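Local coordinates for molybdenum cofactor biosynthesis protein (Pyrococcus furiosus, PDB 1XI8), which probably acts as a molybdopterin molybdotransferase of the MoeA family in the biosynthesis of the molybdenum cofactor, at residues F301-Y306 with L316-A321. Numbering follows the deposited sequence.
Sequences FVMSGY and LFVKHA
Phe301 turns one ring face to Val318 of helix 307-326 and meets Ala321 and Phe317 with its outer atoms. Its CB points toward the helix, and CG lies anti to the carbonyl carbon (chi1 -73°). CG and CD1 lie beneath the Val318 methyl CG2, with CD1 at 3.7 Å from it. This is a CH-pi contact: CG2 stands 3.9 Å from the ring centroid, 15° off the normal. CE1 is shared between Val318 CG2 and Ala321 CB. At the tip, CZ meets Ala321 CB at 3.9 Å, near the ring plane. Across the ring from CD1, CE2 meets Phe317 CB obliquely, on the same side of the plane as Val318 CG2. Met303 adds its terminal methyl: CE touches Val318 CG2 at 3.9 Å, its chain bent at chi3 (83°). An alanine in place of Phe301 would probably open a gap beneath Val318 CG2 and leave Ala321 CB without its ring neighbour. Leu260 and Leu262 also touch the Phe301 side chain. The contact joins a sheet strand to the helix that follows it in the probable molybdopterin-binding domain. All five touching side chains are apolar and buried, and no hydrogen bond crosses, so the contact rests on packing.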
loop_
_atom_site.group_PDB
_atom_site.type_symbol
_atom_site.label_atom_id
_atom_site.label_comp_id
_atom_site.label_asym_id
_atom_site.label_seq_id
_atom_site.Cartn_x
_atom_site.Cartn_y
_atom_site.Cartn_z
ATOM N N PHE A 301 17.454 6.657 -16.600
ATOM C CA PHE A 301 16.641 5.795 -17.437
ATOM C C PHE A 301 16.084 6.611 -18.579
ATOM O O PHE A 301 15.448 7.636 -18.362
ATOM C CB PHE A 301 15.479 5.195 -16.654
ATOM C CG PHE A 301 15.876 4.121 -15.697
ATOM C CD1 PHE A 301 16.110 4.418 -14.359
ATOM C CD2 PHE A 301 16.002 2.811 -16.125
ATOM C CE1 PHE A 301 16.468 3.421 -13.466
ATOM C CE2 PHE A 301 16.353 1.815 -15.242
ATOM C CZ PHE A 301 16.587 2.116 -13.905
ATOM N N VAL A 302 16.331 6.162 -19.800
ATOM C CA VAL A 302 15.721 6.778 -20.969
ATOM C C VAL A 302 14.388 6.079 -21.160
ATOM O O VAL A 302 14.347 4.931 -21.590
ATOM C CB VAL A 302 16.627 6.658 -22.222
ATOM C CG1 VAL A 302 15.905 7.159 -23.480
ATOM C CG2 VAL A 302 17.905 7.437 -22.009
ATOM N N MET A 303 13.303 6.764 -20.810
ATOM C CA MET A 303 11.976 6.133 -20.786
ATOM C C MET A 303 11.084 6.528 -21.967
ATOM O O MET A 303 11.398 7.437 -22.721
ATOM C CB MET A 303 11.264 6.406 -19.451
ATOM C CG MET A 303 12.038 5.953 -18.229
ATOM S SD MET A 303 11.189 6.234 -16.652
ATOM C CE MET A 303 10.101 4.819 -16.520
ATOM N N SER A 304 9.968 5.832 -22.120
ATOM C CA SER A 304 9.049 6.090 -23.221
ATOM C C SER A 304 8.231 7.369 -23.034
ATOM O O SER A 304 8.305 8.040 -22.002
ATOM C CB SER A 304 8.116 4.888 -23.395
ATOM O OG SER A 304 7.040 5.163 -24.287
ATOM N N GLY A 305 7.445 7.701 -24.049
ATOM C CA GLY A 305 6.522 8.812 -23.962
ATOM C C GLY A 305 5.097 8.327 -23.800
ATOM O O GLY A 305 4.199 9.115 -23.560
ATOM N N TYR A 306 4.874 7.025 -23.928
ATOM C CA TYR A 306 3.518 6.509 -23.820
ATOM C C TYR A 306 3.240 6.040 -22.400
ATOM O O TYR A 306 3.956 5.193 -21.872
ATOM C CB TYR A 306 3.254 5.380 -24.825
ATOM C CG TYR A 306 3.716 5.688 -26.240
ATOM C CD1 TYR A 306 4.763 4.967 -26.830
ATOM C CD2 TYR A 306 3.115 6.701 -26.986
ATOM C CE1 TYR A 306 5.191 5.245 -28.125
ATOM C CE2 TYR A 306 3.532 6.992 -28.279
ATOM C CZ TYR A 306 4.569 6.265 -28.844
ATOM O OH TYR A 306 4.983 6.562 -30.131
ATOM N N LEU A 316 8.978 -2.679 -14.083
ATOM C CA LEU A 316 9.946 -3.700 -14.450
ATOM C C LEU A 316 11.386 -3.270 -14.157
ATOM O O LEU A 316 12.265 -4.108 -14.020
ATOM C CB LEU A 316 9.778 -4.114 -15.916
ATOM C CG LEU A 316 8.452 -4.771 -16.318
ATOM C CD1 LEU A 316 8.523 -5.266 -17.729
ATOM C CD2 LEU A 316 8.104 -5.911 -15.395
ATOM N N PHE A 317 11.620 -1.966 -14.036
ATOM C CA PHE A 317 12.971 -1.459 -13.816
ATOM C C PHE A 317 13.145 -0.437 -12.677
ATOM O O PHE A 317 13.892 -0.678 -11.729
ATOM C CB PHE A 317 13.526 -0.856 -15.113
ATOM C CG PHE A 317 13.932 -1.872 -16.140
ATOM C CD1 PHE A 317 13.088 -2.191 -17.192
ATOM C CD2 PHE A 317 15.166 -2.502 -16.060
ATOM C CE1 PHE A 317 13.461 -3.124 -18.142
ATOM C CE2 PHE A 317 15.543 -3.426 -17.003
ATOM C CZ PHE A 317 14.687 -3.741 -18.048
ATOM N N VAL A 318 12.476 0.708 -12.783
ATOM C CA VAL A 318 12.724 1.830 -11.863
ATOM C C VAL A 318 12.394 1.510 -10.396
ATOM O O VAL A 318 13.185 1.817 -9.493
ATOM C CB VAL A 318 12.028 3.127 -12.352
ATOM C CG1 VAL A 318 12.267 4.268 -11.389
ATOM C CG2 VAL A 318 12.542 3.493 -13.739
ATOM N N LYS A 319 11.239 0.888 -10.174
ATOM C CA LYS A 319 10.851 0.406 -8.851
ATOM C C LYS A 319 11.962 -0.431 -8.198
ATOM O O LYS A 319 12.229 -0.302 -7.002
ATOM C CB LYS A 319 9.576 -0.419 -8.969
ATOM C CG LYS A 319 9.071 -1.014 -7.675
ATOM C CD LYS A 319 7.735 -1.755 -7.875
ATOM C CE LYS A 319 7.885 -3.007 -8.743
ATOM N NZ LYS A 319 6.659 -3.856 -8.784
ATOM N N HIS A 320 12.609 -1.285 -8.983
ATOM C CA HIS A 320 13.631 -2.173 -8.444
ATOM C C HIS A 320 14.924 -1.425 -8.166
ATOM O O HIS A 320 15.593 -1.699 -7.174
ATOM C CB HIS A 320 13.873 -3.373 -9.366
ATOM C CG HIS A 320 12.661 -4.223 -9.570
ATOM N ND1 HIS A 320 12.064 -4.923 -8.543
ATOM C CD2 HIS A 320 11.931 -4.485 -10.680
ATOM C CE1 HIS A 320 11.015 -5.575 -9.012
ATOM N NE2 HIS A 320 10.912 -5.327 -10.305
ATOM N N ALA A 321 15.255 -0.478 -9.043
ATOM C CA ALA A 321 16.419 0.388 -8.872
ATOM C C ALA A 321 16.276 1.253 -7.627
ATOM O O ALA A 321 17.251 1.498 -6.924
ATOM C CB ALA A 321 16.612 1.257 -10.088
#